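Local coordinates for endoglucanase, glycoside hydrolase family 5 protein (Cytophaga hutchinsonii, PDB 5IHS) that probably hydrolyses internal beta-1,4-glucosidic bonds of cellulose as a TIM-barrel endoglucanase, supporting growth of the bacterium on crystalline cellulose, at residues Y174-I179 against I210-I215; E204-P209 against L238-A243. One frame throughout, in Å; residues are numbered along the deposited sequence. Where two conformers were deposited one is given.

Contact 1 of 2, residues Y174-I179 against I210-I215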
ATOM      1  N   TYR A 174      -9.207   3.155 -17.225  1.00  9.08           N
ATOM      2  CA  TYR A 174      -9.462   2.000 -16.370  1.00  8.72           C
ATOM      3  C   TYR A 174      -9.811   2.449 -14.957  1.00  8.35           C
ATOM      4  O   TYR A 174     -10.802   1.992 -14.366  1.00  8.70           O
ATOM      5  CB  TYR A 174      -8.237   1.074 -16.340  1.00  9.11           C
ATOM      6  CG  TYR A 174      -8.248   0.171 -15.128  1.00  8.35           C
ATOM      7  CD1 TYR A 174      -8.951  -1.030 -15.137  1.00  8.97           C
ATOM      8  CD2 TYR A 174      -7.596   0.529 -13.959  1.00  8.18           C
ATOM      9  CE1 TYR A 174      -8.996  -1.845 -14.021  1.00  8.75           C
ATOM     10  CE2 TYR A 174      -7.640  -0.281 -12.848  1.00  7.94           C
ATOM     11  CZ  TYR A 174      -8.347  -1.463 -12.879  1.00  8.41           C
ATOM     12  OH  TYR A 174      -8.419  -2.293 -11.787  1.00  8.42           O
ATOM     13  N   ALA A 175      -9.000   3.349 -14.400  1.00  8.20           N
ATOM     14  CA  ALA A 175      -9.192   3.762 -13.015  1.00  8.28           C
ATOM     15  C   ALA A 175     -10.508   4.497 -12.835  1.00  8.55           C
ATOM     16  O   ALA A 175     -11.199   4.302 -11.834  1.00  9.01           O
ATOM     17  CB  ALA A 175      -8.026   4.632 -12.548  1.00  9.27           C
ATOM     18  N   GLU A 176     -10.854   5.362 -13.780  1.00  9.09           N
ATOM     19  CA  GLU A 176     -12.117   6.083 -13.694  1.00 10.14           C
ATOM     20  C   GLU A 176     -13.306   5.127 -13.654  1.00 10.11           C
ATOM     21  O   GLU A 176     -14.267   5.355 -12.912  1.00 10.56           O
ATOM     22  CB  GLU A 176     -12.208   7.087 -14.845  1.00 12.15           C
ATOM     23  CG  GLU A 176     -11.276   8.269 -14.625  1.00 15.51           C
ATOM     24  CD  GLU A 176     -11.208   9.215 -15.790  1.00 20.43           C
ATOM     25  OE1 GLU A 176     -11.323   8.759 -16.951  1.00 22.32           O
ATOM     26  OE2 GLU A 176     -11.024  10.422 -15.536  1.00 22.24           O
ATOM     27  N   GLY A 177     -13.265   4.052 -14.448  1.00 10.44           N
ATOM     28  CA  GLY A 177     -14.346   3.081 -14.418  1.00 10.92           C
ATOM     29  C   GLY A 177     -14.470   2.391 -13.072  1.00 10.66           C
ATOM     30  O   GLY A 177     -15.575   2.168 -12.574  1.00 11.72           O
ATOM     31  N   VAL A 178     -13.334   2.029 -12.470  1.00  9.19           N
ATOM     32  CA  VAL A 178     -13.357   1.384 -11.159  1.00  8.64           C
ATOM     33  C   VAL A 178     -13.782   2.368 -10.070  1.00  8.76           C
ATOM     34  O   VAL A 178     -14.558   2.024  -9.170  1.00  9.03           O
ATOM     35  CB  VAL A 178     -12.002   0.722 -10.850  1.00  8.25           C
ATOM     36  CG1 VAL A 178     -11.993   0.148  -9.435  1.00  8.59           C
ATOM     37  CG2 VAL A 178     -11.708  -0.389 -11.853  1.00  9.49           C
ATOM     38  N   ILE A 179     -13.277   3.602 -10.122  1.00  8.27           N
ATOM     39  CA  ILE A 179     -13.666   4.613  -9.138  1.00  8.41           C
ATOM     40  C   ILE A 179     -15.180   4.804  -9.127  1.00  9.39           C
ATOM     41  O   ILE A 179     -15.803   4.884  -8.063  1.00  9.24           O
ATOM     42  CB  ILE A 179     -12.912   5.932  -9.395  1.00  8.81           C
ATOM     43  CG1 ILE A 179     -11.412   5.759  -9.097  1.00  9.01           C
ATOM     44  CG2 ILE A 179     -13.489   7.073  -8.561  1.00  8.94           C
ATOM     45  CD1 ILE A 179     -10.556   6.861  -9.683  1.00  8.94           C
ATOM     46  N   ILE A 210      -7.009  12.676 -12.205  1.00  7.96           N
ATOM     47  CA  ILE A 210      -8.406  12.291 -12.050  1.00  8.28           C
ATOM     48  C   ILE A 210      -9.053  13.326 -11.137  1.00  8.37           C
ATOM     49  O   ILE A 210      -8.739  13.409  -9.949  1.00 10.06           O
ATOM     50  CB  ILE A 210      -8.524  10.878 -11.473  1.00  8.72           C
ATOM     51  CG1 ILE A 210      -7.932   9.871 -12.464  1.00  9.19           C
ATOM     52  CG2 ILE A 210      -9.983  10.543 -11.187  1.00 10.58           C
ATOM     53  CD1 ILE A 210      -7.665   8.501 -11.869  1.00 10.48           C
ATOM     54  N   THR A 211      -9.937  14.135 -11.704  1.00  8.87           N
ATOM     55  CA  THR A 211     -10.508  15.293 -11.011  1.00 10.08           C
ATOM     56  C   THR A 211     -11.756  14.856 -10.246  1.00 10.15           C
ATOM     57  O   THR A 211     -12.897  15.216 -10.552  1.00 11.82           O
ATOM     58  CB  THR A 211     -10.761  16.419 -12.011  1.00 12.96           C
ATOM     59  OG1 THR A 211     -11.462  15.901 -13.142  1.00 14.69           O
ATOM     60  CG2 THR A 211      -9.430  17.019 -12.491  1.00 13.61           C
ATOM     61  N   ARG A 212     -11.499  14.023  -9.233  0.51  9.31           N
ATOM     62  CA  ARG A 212     -12.520  13.454  -8.367  0.51  9.75           C
ATOM     63  C   ARG A 212     -12.015  13.520  -6.929  0.51  9.91           C
ATOM     64  O   ARG A 212     -10.814  13.650  -6.678  0.51  9.69           O
ATOM     65  CB  ARG A 212     -12.849  12.002  -8.770  0.51 10.55           C
ATOM     66  CG  ARG A 212     -13.294  11.871 -10.227  0.51 10.61           C
ATOM     67  CD  ARG A 212     -13.623  10.444 -10.628  0.51 11.26           C
ATOM     68  NE  ARG A 212     -14.000  10.373 -12.036  0.51 11.14           N
ATOM     69  CZ  ARG A 212     -14.435   9.277 -12.643  0.51 11.49           C
ATOM     70  NH1 ARG A 212     -14.556   8.147 -11.966  0.51 11.28           N
ATOM     71  NH2 ARG A 212     -14.744   9.304 -13.931  0.51 12.17           N
ATOM     72  N   GLN A 213     -12.946  13.428  -5.981  1.00 11.79           N
ATOM     73  CA  GLN A 213     -12.602  13.571  -4.576  1.00 12.67           C
ATOM     74  C   GLN A 213     -11.773  12.396  -4.056  1.00 10.65           C
ATOM     75  O   GLN A 213     -12.045  11.239  -4.371  1.00 10.22           O
ATOM     76  CB  GLN A 213     -13.909  13.655  -3.791  1.00 17.76           C
ATOM     77  CG  GLN A 213     -13.757  13.925  -2.314  1.00 22.72           C
ATOM     78  CD  GLN A 213     -13.331  15.351  -2.021  1.00 27.38           C
ATOM     79  OE1 GLN A 213     -13.727  16.287  -2.725  1.00 29.69           O
ATOM     80  NE2 GLN A 213     -12.518  15.525  -0.977  1.00 29.13           N
ATOM     81  N   ASN A 214     -10.776  12.708  -3.213  1.00  9.32           N
ATOM     82  CA  ASN A 214     -10.058  11.719  -2.401  1.00  8.61           C
ATOM     83  C   ASN A 214      -9.361  10.647  -3.239  1.00  8.14           C
ATOM     84  O   ASN A 214      -9.401   9.455  -2.918  1.00  8.74           O
ATOM     85  CB  ASN A 214     -10.972  11.132  -1.328  1.00  9.09           C
ATOM     86  CG  ASN A 214     -11.424  12.178  -0.347  1.00  9.28           C
ATOM     87  OD1 ASN A 214     -10.903  13.295  -0.331  1.00  9.78           O
ATOM     88  ND2 ASN A 214     -12.399  11.835   0.472  1.00 10.53           N
ATOM     89  N   ILE A 215      -8.655  11.103  -4.282  1.00  7.94           N
ATOM     90  CA  ILE A 215      -7.791  10.271  -5.117  1.00  7.53           C
ATOM     91  C   ILE A 215      -6.333  10.611  -4.815  1.00  7.03           C
ATOM     92  O   ILE A 215      -5.960  11.790  -4.723  1.00  8.43           O
ATOM     93  CB  ILE A 215      -8.084  10.477  -6.618  1.00  8.40           C
ATOM     94  CG1 ILE A 215      -9.572  10.319  -6.935  1.00  9.20           C
ATOM     95  CG2 ILE A 215      -7.233   9.527  -7.472  1.00  9.08           C
ATOM     96  CD1 ILE A 215     -10.166   8.974  -6.564  1.00  9.61           C
TER
HETATM   97  O   HOH W   1     -16.011   6.841 -15.122  1.00 29.01           O

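Contact 2 of 2, residues E204-P209 against L238-A243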
ATOM      1  N   GLU A 204       3.159  12.188 -14.910  1.00  8.17           N
ATOM      2  CA  GLU A 204       2.180  12.059 -15.988  1.00  8.67           C
ATOM      3  C   GLU A 204       0.761  12.123 -15.439  1.00  8.87           C
ATOM      4  O   GLU A 204      -0.128  12.734 -16.050  1.00 10.08           O
ATOM      5  CB  GLU A 204       2.408  10.767 -16.776  1.00  8.79           C
ATOM      6  CG  GLU A 204       3.759  10.719 -17.440  1.00  9.90           C
ATOM      7  CD  GLU A 204       4.044   9.443 -18.211  1.00 11.10           C
ATOM      8  OE1 GLU A 204       3.344   8.420 -17.998  1.00 10.70           O
ATOM      9  OE2 GLU A 204       4.991   9.478 -19.027  1.00 12.60           O
ATOM     10  N   ALA A 205       0.533  11.502 -14.278  1.00  8.47           N
ATOM     11  CA  ALA A 205      -0.753  11.628 -13.604  1.00  9.02           C
ATOM     12  C   ALA A 205      -0.972  13.063 -13.141  1.00  9.22           C
ATOM     13  O   ALA A 205      -2.085  13.590 -13.241  1.00 10.48           O
ATOM     14  CB  ALA A 205      -0.817  10.646 -12.429  1.00  9.34           C
ATOM     15  N   ALA A 206       0.082  13.714 -12.643  1.00  8.67           N
ATOM     16  CA  ALA A 206      -0.057  15.084 -12.161  1.00  9.52           C
ATOM     17  C   ALA A 206      -0.446  16.031 -13.286  1.00 10.35           C
ATOM     18  O   ALA A 206      -1.137  17.031 -13.045  1.00 11.81           O
ATOM     19  CB  ALA A 206       1.240  15.541 -11.502  1.00 10.07           C
ATOM     20  N   ALA A 207      -0.009  15.735 -14.517  1.00 10.54           N
ATOM     21  CA  ALA A 207      -0.340  16.566 -15.669  1.00 12.44           C
ATOM     22  C   ALA A 207      -1.764  16.353 -16.156  1.00 12.45           C
ATOM     23  O   ALA A 207      -2.315  17.231 -16.828  1.00 14.92           O
ATOM     24  CB  ALA A 207       0.630  16.279 -16.816  1.00 14.31           C
ATOM     25  N   ASN A 208      -2.367  15.206 -15.859  1.00 10.66           N
ATOM     26  CA  ASN A 208      -3.736  14.911 -16.269  1.00 10.08           C
ATOM     27  C   ASN A 208      -4.414  14.128 -15.161  1.00  8.79           C
ATOM     28  O   ASN A 208      -4.732  12.936 -15.317  1.00  8.91           O
ATOM     29  CB  ASN A 208      -3.762  14.136 -17.582  1.00 12.02           C
ATOM     30  CG  ASN A 208      -5.175  13.875 -18.067  1.00 14.97           C
ATOM     31  OD1 ASN A 208      -6.129  14.575 -17.693  1.00 16.95           O
ATOM     32  ND2 ASN A 208      -5.319  12.857 -18.896  1.00 16.11           N
ATOM     33  N   PRO A 209      -4.662  14.773 -14.025  1.00  8.73           N
ATOM     34  CA  PRO A 209      -5.172  14.049 -12.863  1.00  8.46           C
ATOM     35  C   PRO A 209      -6.628  13.651 -13.022  1.00  8.05           C
ATOM     36  O   PRO A 209      -7.386  14.183 -13.838  1.00  8.69           O
ATOM     37  CB  PRO A 209      -5.003  15.059 -11.725  1.00  9.72           C
ATOM     38  CG  PRO A 209      -5.078  16.397 -12.409  1.00 10.97           C
ATOM     39  CD  PRO A 209      -4.358  16.180 -13.699  1.00 10.27           C
ATOM     40  N   LEU A 238       4.363  16.696  -6.858  1.00  8.39           N
ATOM     41  CA  LEU A 238       3.824  17.505  -5.770  1.00  8.66           C
ATOM     42  C   LEU A 238       3.675  18.959  -6.198  1.00  9.55           C
ATOM     43  O   LEU A 238       2.680  19.621  -5.857  1.00 10.31           O
ATOM     44  CB  LEU A 238       4.733  17.387  -4.547  1.00  9.37           C
ATOM     45  CG  LEU A 238       4.882  15.991  -3.945  1.00  9.51           C
ATOM     46  CD1 LEU A 238       5.921  16.019  -2.835  1.00 10.92           C
ATOM     47  CD2 LEU A 238       3.563  15.468  -3.426  1.00  9.98           C
ATOM     48  N   ASP A 239       4.652  19.471  -6.960  1.00  9.57           N
ATOM     49  CA  ASP A 239       4.580  20.847  -7.447  1.00 10.36           C
ATOM     50  C   ASP A 239       3.333  21.074  -8.287  1.00 11.22           C
ATOM     51  O   ASP A 239       2.820  22.200  -8.367  1.00 12.54           O
ATOM     52  CB  ASP A 239       5.787  21.149  -8.333  1.00 11.35           C
ATOM     53  CG  ASP A 239       7.101  21.214  -7.577  1.00 12.93           C
ATOM     54  OD1 ASP A 239       7.108  21.271  -6.327  1.00 12.38           O
ATOM     55  OD2 ASP A 239       8.148  21.236  -8.265  1.00 14.84           O
ATOM     56  N   MET A 240       2.875  20.033  -8.967  1.00 12.26           N
ATOM     57  CA  MET A 240       1.731  20.095  -9.857  1.00 14.79           C
ATOM     58  C   MET A 240       0.420  19.851  -9.114  1.00 15.78           C
ATOM     59  O   MET A 240      -0.650  19.920  -9.732  1.00 18.19           O
ATOM     60  CB  MET A 240       1.934  19.087 -11.014  1.00 16.23           C
ATOM     61  CG  MET A 240       3.201  19.342 -11.931  1.00 18.06           C
ATOM     62  SD  MET A 240       3.888  17.955 -12.947  1.00 19.94           S
ATOM     63  CE  MET A 240       2.647  17.881 -14.220  1.00 21.86           C
ATOM     64  N   GLY A 241       0.483  19.546  -7.814  1.00 15.32           N
ATOM     65  CA  GLY A 241      -0.673  19.599  -6.933  1.00 16.06           C
ATOM     66  C   GLY A 241      -1.313  18.289  -6.520  1.00 14.99           C
ATOM     67  O   GLY A 241      -2.365  18.323  -5.863  1.00 17.57           O
ATOM     68  N   ILE A 242      -0.730  17.138  -6.869  1.00 12.44           N
ATOM     69  CA  ILE A 242      -1.337  15.858  -6.502  1.00 11.17           C
ATOM     70  C   ILE A 242      -0.739  15.317  -5.204  1.00  9.92           C
ATOM     71  O   ILE A 242       0.306  15.781  -4.733  1.00 11.63           O
ATOM     72  CB  ILE A 242      -1.284  14.808  -7.638  1.00 11.40           C
ATOM     73  CG1 ILE A 242       0.154  14.462  -8.030  1.00 11.20           C
ATOM     74  CG2 ILE A 242      -2.096  15.272  -8.847  1.00 12.17           C
ATOM     75  CD1 ILE A 242       0.273  13.193  -8.899  1.00 11.37           C
ATOM     76  N   ALA A 243      -1.414  14.327  -4.628  1.00  8.24           N
ATOM     77  CA  ALA A 243      -0.973  13.644  -3.424  1.00  8.39           C
ATOM     78  C   ALA A 243      -0.504  12.240  -3.777  1.00  7.38           C
ATOM     79  O   ALA A 243      -1.166  11.521  -4.537  1.00  8.32           O
ATOM     80  CB  ALA A 243      -2.119  13.557  -2.405  1.00  9.88           C
TER
HETATM   81  O   HOH W   2      -2.298  18.235 -10.954  1.00 28.94           O

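Contact 1 of 2, residues Y174-I179 against I210-I215
The polar tie between Arg212 and the helix falls on one backbone oxygen. Its NH1 donates to Glu176 O at 3.0 Å, lying in the carbonyl plane on a lone pair, although the bond is bent, with an N-H...O angle of 141°. NH2 gives a hydrogen to a water 3.0 Å away, which returns a weak bond to the same Glu176 O, so the guanidinium holds this oxygen both directly and through solvent. The arginine chain runs extended from CG to NE and carries its flat end across the side chain of Glu176 at about a right angle. Glu176 CG lies over one guanidinium face, with CB 3.5 Å from NH2. The carboxylate plane is nearly parallel to the guanidinium, but OE2 stays 4.2 Å from NH2 and well out of its plane; the attraction is therefore probably only a general electrostatic one.

Ile179 divides its two branches between polar and apolar neighbours. CG2, anti to the backbone N, sits in plane at the guanidinium edge, 3.7 Å from NH1. The other branch puts CD1 tip to tip against Ile215 CD1 at 3.8 Å and Ile210 CD1 at 4.0 Å. Ala175 CB touches that same Ile210 methyl. An alanine in place of Ile179 would remove both branches, and would probably loosen the packing of Ile210 and Ile215 against the helix and the seating of the guanidinium.

In the second shell, Thr180 OG1 hydrogen-bonds to Glu176 O, and Tyr217 OH binds Ile210 N. Ile179 and Ile215 both rest on Ile191, and Ala175 and Ile215 on Val193, so that helix 167-185 and the loop entering strand 215-221 close together over barrel strand 191-193.

Contact 2 of 2, residues E204-P209 against L238-A243
A single bridging water, held by two hydrogen bonds, is the polar link between the segments. It donates to Ala206 O and to Met240 O, each 2.7 Å from the water oxygen, and so joins two carbonyls near the ends of separate helices. Both of its hydrogens are thereby spent on the protein, one on each segment.

The rest of the contact is apolar and centres on Ala206, whose methyl is met by two side chains. Its CB lies 3.6 Å from Met240 CB and equally 3.6 Å from Ile242 CD1, which implies close packing at the point where the backbones come nearest. In Met240, chi1 (CG anti to the carbonyl carbon) and a nearly extended chi2 lay SD alongside the Ala206 methyl; the bend at chi3 (74°) then turns CE over the backbone of Ala207. There CE approaches Ala207 N to 3.4 Å and Ala207 CB to 3.7 Å, so the thioether tip packs against main chain as much as against side chain.

Ile242 takes the less roomy first torsion, with CG1 flanked by both the backbone N and the carbonyl carbon (chi1 62°). This sets its two branches along Ala206: CD1 meets the alanine methyl, whereas CG2 lies 3.9 Å from Ala206 CA and then reaches Pro209 CB. Tyr217 of strand 215-221 backs this group, touching Ala205, Pro209 and Ile242.

Between the two apolar residues stands Gly241, with a positive phi of 105° at which a CB would collide with the preceding carbonyl oxygen. Its N bonds back to Leu238 O, one of the two returns that end helix 228-239 in a Schellman motif, the turn by which an alpha/beta barrel here passes from an outer helix to its next strand, 244-249.

Contacts 1 and 2 lie with their centres about 14 Å apart on the same side of the chain's centre. Along the chain the order is 174-179, 204-209, 210-215, 238-243, so the two contacts interlock rather than follow one another. Residues 204-209 and 210-215 adjoin, forming the descent from helix 202-207 into strand 215-221; 210-215 turns to helix 167-185, 204-209 to the end of helix 228-239. The connection before this strand is thus packed against the helix before strand 191-193 and the helix after strand 215-221, and the pair illustrates how successive beta-alpha units of a TIM barrel are joined around its outside.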